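Peptidase M16 inactive domain family protein (Pseudomonas fluorescens, PDB 3GWB) is of unknown function but belongs to the M16 metallopeptidase family and probably has no zinc-dependent peptidase activity of its own. Local coordinates at residues P53-L58 and P177-A182; P110-F115 and A214-A219. All coordinates share one frame; numbering follows the deposited sequence.

In the fold
Both contacts lie in the half of the chain built round the six-stranded mixed sheet, and they illustrate how segments distant in sequence come to share one domain. Interaction 1 sets the start of helix 55-62 against the approach to helix 181-191; interaction 2 pairs helices 105-120 and 207-220. Along the chain the segments alternate, and strand 197-203, running between helices 181-191 and 207-220, connects the second partners of the two contacts. The two contacts do not touch: their centres are 26 Å apart and their nearest atoms about 15 Å. Helix 55-62 probably matches the zinc-motif helix of active relatives but has no histidine; interaction 1 packs a different face from that of the probably lost metal site.

Interaction 1 of 2, residues P53-L58 and P177-A182; sequences PGVALL and PPITLA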
loop_
_atom_site.group_PDB
_atom_site.type_symbol
_atom_site.label_atom_id
_atom_site.label_comp_id
_atom_site.label_asym_id
_atom_site.label_seq_id
_atom_site.Cartn_x
_atom_site.Cartn_y
_atom_site.Cartn_z
ATOM N N PRO A 53 -4.489 6.350 -24.540
ATOM C CA PRO A 53 -4.002 6.622 -23.184
ATOM C C PRO A 53 -4.492 5.569 -22.191
ATOM O O PRO A 53 -5.688 5.270 -22.135
ATOM C CB PRO A 53 -4.571 8.006 -22.889
ATOM C CG PRO A 53 -4.533 8.662 -24.237
ATOM C CD PRO A 53 -5.050 7.569 -25.152
ATOM N N GLY A 54 -3.560 4.999 -21.428
ATOM C CA GLY A 54 -3.912 3.983 -20.452
ATOM C C GLY A 54 -3.812 2.531 -20.912
ATOM O O GLY A 54 -3.917 1.617 -20.096
ATOM N N VAL A 55 -3.605 2.292 -22.204
ATOM C CA VAL A 55 -3.536 0.912 -22.675
ATOM C C VAL A 55 -2.315 0.185 -22.100
ATOM O O VAL A 55 -2.380 -1.001 -21.791
ATOM C CB VAL A 55 -3.540 0.838 -24.231
ATOM C CG1 VAL A 55 -2.236 1.380 -24.807
ATOM C CG2 VAL A 55 -3.774 -0.594 -24.677
ATOM N N ALA A 56 -1.215 0.907 -21.919
ATOM C CA ALA A 56 -0.005 0.304 -21.374
ATOM C C ALA A 56 -0.229 -0.170 -19.946
ATOM O O ALA A 56 0.130 -1.288 -19.578
ATOM C CB ALA A 56 1.148 1.310 -21.411
ATOM N N LEU A 57 -0.841 0.680 -19.137
ATOM C CA LEU A 57 -1.068 0.310 -17.754
ATOM C C LEU A 57 -2.069 -0.839 -17.655
ATOM O O LEU A 57 -1.913 -1.753 -16.845
ATOM C CB LEU A 57 -1.550 1.530 -16.973
ATOM C CG LEU A 57 -1.225 1.515 -15.480
ATOM C CD1 LEU A 57 -0.713 2.893 -15.053
ATOM C CD2 LEU A 57 -2.459 1.102 -14.690
ATOM N N LEU A 58 -3.092 -0.802 -18.499
ATOM C CA LEU A 58 -4.105 -1.845 -18.486
ATOM C C LEU A 58 -3.516 -3.192 -18.905
ATOM O O LEU A 58 -3.825 -4.225 -18.315
ATOM C CB LEU A 58 -5.254 -1.449 -19.413
ATOM C CG LEU A 58 -6.561 -2.238 -19.336
ATOM C CD1 LEU A 58 -7.011 -2.405 -17.889
ATOM C CD2 LEU A 58 -7.620 -1.492 -20.154
ATOM N N PRO A 177 -12.913 3.159 -21.347
ATOM C CA PRO A 177 -14.024 2.326 -21.820
ATOM C C PRO A 177 -13.824 1.674 -23.188
ATOM O O PRO A 177 -14.031 0.472 -23.337
ATOM C CB PRO A 177 -15.208 3.289 -21.800
ATOM C CG PRO A 177 -14.884 4.183 -20.655
ATOM C CD PRO A 177 -13.409 4.462 -20.866
ATOM N N PRO A 178 -13.407 2.451 -24.199
ATOM C CA PRO A 178 -13.184 1.948 -25.560
ATOM C C PRO A 178 -12.118 0.860 -25.755
ATOM O O PRO A 178 -12.214 0.071 -26.699
ATOM C CB PRO A 178 -12.839 3.215 -26.343
ATOM C CG PRO A 178 -13.546 4.288 -25.585
ATOM C CD PRO A 178 -13.237 3.912 -24.165
ATOM N N ILE A 179 -11.113 0.810 -24.884
ATOM C CA ILE A 179 -10.041 -0.191 -25.025
ATOM C C ILE A 179 -10.563 -1.625 -25.123
ATOM O O ILE A 179 -11.228 -2.117 -24.219
ATOM C CB ILE A 179 -9.035 -0.116 -23.853
ATOM C CG1 ILE A 179 -8.423 1.285 -23.781
ATOM C CG2 ILE A 179 -7.928 -1.153 -24.043
ATOM C CD1 ILE A 179 -7.789 1.740 -25.063
ATOM N N THR A 180 -10.232 -2.300 -26.217
ATOM C CA THR A 180 -10.686 -3.667 -26.436
ATOM C C THR A 180 -9.592 -4.710 -26.230
ATOM O O THR A 180 -8.407 -4.385 -26.106
ATOM C CB THR A 180 -11.209 -3.835 -27.856
ATOM O OG1 THR A 180 -10.110 -3.739 -28.765
ATOM C CG2 THR A 180 -12.229 -2.738 -28.186
ATOM N N LEU A 181 -10.003 -5.973 -26.198
ATOM C CA LEU A 181 -9.063 -7.071 -26.026
ATOM C C LEU A 181 -8.091 -7.096 -27.203
ATOM O O LEU A 181 -6.918 -7.423 -27.038
ATOM C CB LEU A 181 -9.818 -8.398 -25.934
ATOM C CG LEU A 181 -10.759 -8.524 -24.726
ATOM C CD1 LEU A 181 -11.486 -9.864 -24.775
ATOM C CD2 LEU A 181 -9.966 -8.401 -23.435
ATOM N N ALA A 182 -8.585 -6.733 -28.385
ATOM C CA ALA A 182 -7.757 -6.706 -29.588
ATOM C C ALA A 182 -6.601 -5.729 -29.424
ATOM O O ALA A 182 -5.487 -5.993 -29.868
ATOM C CB ALA A 182 -8.594 -6.310 -30.799
#
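The CG2 methyl of Ile179 is the point on which the two segments meet. It lies 3.9 Å from CD2 of Leu58 and 4.2 Å from CG2 of Val55, so one branch of the isoleucine serves two side chains a helical turn apart. A chi1 of -58° sets CG1 beside the backbone N and leaves CG2 anti to it, where it meets both. Leu58 and Ile179 run past each other in opposite directions and overlap alongside; CD2 of Leu58 also comes within 4.2 Å of the isoleucine CB. All three residues are buried, and Leu129, Ile132 and Met136 of helix 126-143 and Leu184 of helix 181-191 extend this apolar patch.

Two helix beginnings are thereby brought together, for Gly54 is the N-cap of helix 55-62 and Thr180 that of helix 181-191. In active M16 peptidases the helix matching 55-62 carries the zinc-binding HxxEH motif; here it has no histidine, so this half of the chain probably binds no catalytic zinc. Asp49 holds its first turn by accepting hydrogen bonds from Gly54 N and Ala56 N.

The outer side is loose toward segment 53-58: exposed Pro177, Pro178 and Thr180 make no contact with it. They are held instead by a capping box, the threonine side chain capping its own helix while Gln183 OE1 bonds to Thr180 N, and by Lys133 NZ, hydrogen-bonded to the carbonyl oxygens of Pro177 and Ile179.

Interaction 2 of 2, residues P110-F115 and A214-A219; sequences PALKLF and AAQVSA
Gln216 reaches across from helix 207-220 and lays its terminal amide against two consecutive residues of helix 105-120. Its CG stands anti to the backbone N (chi1 168°) and the chain stays extended beyond, which gives the amide enough length to span the groove. The touches made there are van der Waals contacts between polar atoms and aliphatic carbons: OE1 lies 3.8 Å from CB of Leu112, while NE2 is 3.9 Å from CG of Lys113. The lysine and glutamine side chains cross at about a right angle, so the amide meets the inner part of the lysine chain. The NE2 touch on Lys113 lies at the exposed margin of the contact, the OE1 touch over buried Leu112, and neither is a hydrogen bond.

Apolar groups face each other deeper down, at a more relaxed spacing. The backbones come nearest at Leu112 and Val217, whose CA atoms are 7.8 Å apart, and CG2 of Val217 stays 4.7 Å from CD2 of the Phe115 ring. The phenyl group swings out anti to its own backbone N (chi1 -178°), which carries it to this level beneath the glutamine. Both residues are buried, and strand side chains fill in around them.

The two helices pack side by side on one face of the mixed sheet, as in the alpha+beta fold of M16 domains. Leu112 and Phe115 rest on Leu38 and Leu99, the ring also on Leu40, Ala97 and, from helix 72-80, Phe79; Val217 settles on Leu40. Further round helix 207-220, Ser218 OG hydrogen-bonds with Thr19 and Glu21, fastening that helix to the turn between strands 15-18 and 24-29, while strand 35-42 underlies both helices and strand 95-102 helix 105-120.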
loop_
_atom_site.group_PDB
_atom_site.type_symbol
_atom_site.label_atom_id
_atom_site.label_comp_id
_atom_site.label_asym_id
_atom_site.label_seq_id
_atom_site.Cartn_x
_atom_site.Cartn_y
_atom_site.Cartn_z
ATOM N N PRO A 110 8.894 -24.794 -11.356
ATOM C CA PRO A 110 7.446 -24.636 -11.559
ATOM C C PRO A 110 7.049 -23.155 -11.525
ATOM O O PRO A 110 6.212 -22.707 -12.306
ATOM C CB PRO A 110 6.848 -25.401 -10.381
ATOM C CG PRO A 110 7.860 -26.465 -10.125
ATOM C CD PRO A 110 9.161 -25.708 -10.232
ATOM N N ALA A 111 7.661 -22.401 -10.614
ATOM C CA ALA A 111 7.370 -20.977 -10.477
ATOM C C ALA A 111 7.766 -20.185 -11.724
ATOM O O ALA A 111 7.055 -19.269 -12.131
ATOM C CB ALA A 111 8.084 -20.410 -9.252
ATOM N N LEU A 112 8.896 -20.542 -12.326
ATOM C CA LEU A 112 9.359 -19.846 -13.524
ATOM C C LEU A 112 8.514 -20.182 -14.744
ATOM O O LEU A 112 8.316 -19.336 -15.618
ATOM C CB LEU A 112 10.830 -20.168 -13.788
ATOM C CG LEU A 112 11.780 -19.501 -12.793
ATOM C CD1 LEU A 112 13.134 -20.191 -12.851
ATOM C CD2 LEU A 112 11.896 -18.012 -13.103
ATOM N N LYS A 113 8.022 -21.414 -14.809
ATOM C CA LYS A 113 7.169 -21.817 -15.922
ATOM C C LYS A 113 5.873 -21.025 -15.867
ATOM O O LYS A 113 5.359 -20.588 -16.899
ATOM C CB LYS A 113 6.848 -23.309 -15.856
ATOM C CG LYS A 113 8.018 -24.203 -16.198
ATOM C CD LYS A 113 7.597 -25.669 -16.253
ATOM C CE LYS A 113 6.571 -25.914 -17.351
ATOM N NZ LYS A 113 6.205 -27.363 -17.461
ATOM N N LEU A 114 5.347 -20.834 -14.661
ATOM C CA LEU A 114 4.115 -20.074 -14.492
ATOM C C LEU A 114 4.370 -18.602 -14.812
ATOM O O LEU A 114 3.564 -17.950 -15.478
ATOM C CB LEU A 114 3.593 -20.217 -13.055
ATOM C CG LEU A 114 2.372 -19.375 -12.658
ATOM C CD1 LEU A 114 1.213 -19.631 -13.625
ATOM C CD2 LEU A 114 1.972 -19.719 -11.226
ATOM N N PHE A 115 5.498 -18.085 -14.335
ATOM C CA PHE A 115 5.872 -16.694 -14.573
ATOM C C PHE A 115 6.022 -16.407 -16.072
ATOM O O PHE A 115 5.532 -15.396 -16.569
ATOM C CB PHE A 115 7.188 -16.376 -13.863
ATOM C CG PHE A 115 7.638 -14.946 -14.022
ATOM C CD1 PHE A 115 6.988 -13.920 -13.349
ATOM C CD2 PHE A 115 8.701 -14.628 -14.863
ATOM C CE1 PHE A 115 7.396 -12.593 -13.495
ATOM C CE2 PHE A 115 9.119 -13.301 -15.020
ATOM C CZ PHE A 115 8.462 -12.284 -14.343
ATOM N N ALA A 214 17.278 -16.984 -17.992
ATOM C CA ALA A 214 17.099 -15.882 -18.929
ATOM C C ALA A 214 16.662 -16.358 -20.305
ATOM O O ALA A 214 15.801 -15.743 -20.928
ATOM C CB ALA A 214 18.382 -15.071 -19.029
ATOM N N ALA A 215 17.247 -17.448 -20.787
ATOM C CA ALA A 215 16.879 -17.968 -22.094
ATOM C C ALA A 215 15.433 -18.446 -22.105
ATOM O O ALA A 215 14.725 -18.277 -23.095
ATOM C CB ALA A 215 17.802 -19.104 -22.493
ATOM N N GLN A 216 15.002 -19.045 -20.999
ATOM C CA GLN A 216 13.642 -19.556 -20.892
ATOM C C GLN A 216 12.609 -18.435 -20.883
ATOM O O GLN A 216 11.598 -18.511 -21.570
ATOM C CB GLN A 216 13.487 -20.403 -19.619
ATOM C CG GLN A 216 12.041 -20.732 -19.282
ATOM C CD GLN A 216 11.896 -21.532 -17.996
ATOM O OE1 GLN A 216 12.535 -21.227 -16.985
ATOM N NE2 GLN A 216 11.039 -22.552 -18.025
ATOM N N VAL A 217 12.864 -17.396 -20.098
ATOM C CA VAL A 217 11.936 -16.272 -20.014
ATOM C C VAL A 217 11.880 -15.571 -21.374
ATOM O O VAL A 217 10.801 -15.293 -21.911
ATOM C CB VAL A 217 12.386 -15.272 -18.921
ATOM C CG1 VAL A 217 11.513 -14.028 -18.943
ATOM C CG2 VAL A 217 12.296 -15.932 -17.557
ATOM N N SER A 218 13.055 -15.318 -21.936
ATOM C CA SER A 218 13.157 -14.649 -23.222
ATOM C C SER A 218 12.404 -15.405 -24.314
ATOM O O SER A 218 11.714 -14.792 -25.119
ATOM C CB SER A 218 14.630 -14.495 -23.613
ATOM O OG SER A 218 14.758 -13.783 -24.829
ATOM N N ALA A 219 12.513 -16.732 -24.327
ATOM C CA ALA A 219 11.845 -17.544 -25.355
ATOM C C ALA A 219 10.322 -17.585 -25.251
ATOM O O ALA A 219 9.637 -17.825 -26.253
ATOM C CB ALA A 219 12.390 -18.973 -25.335
#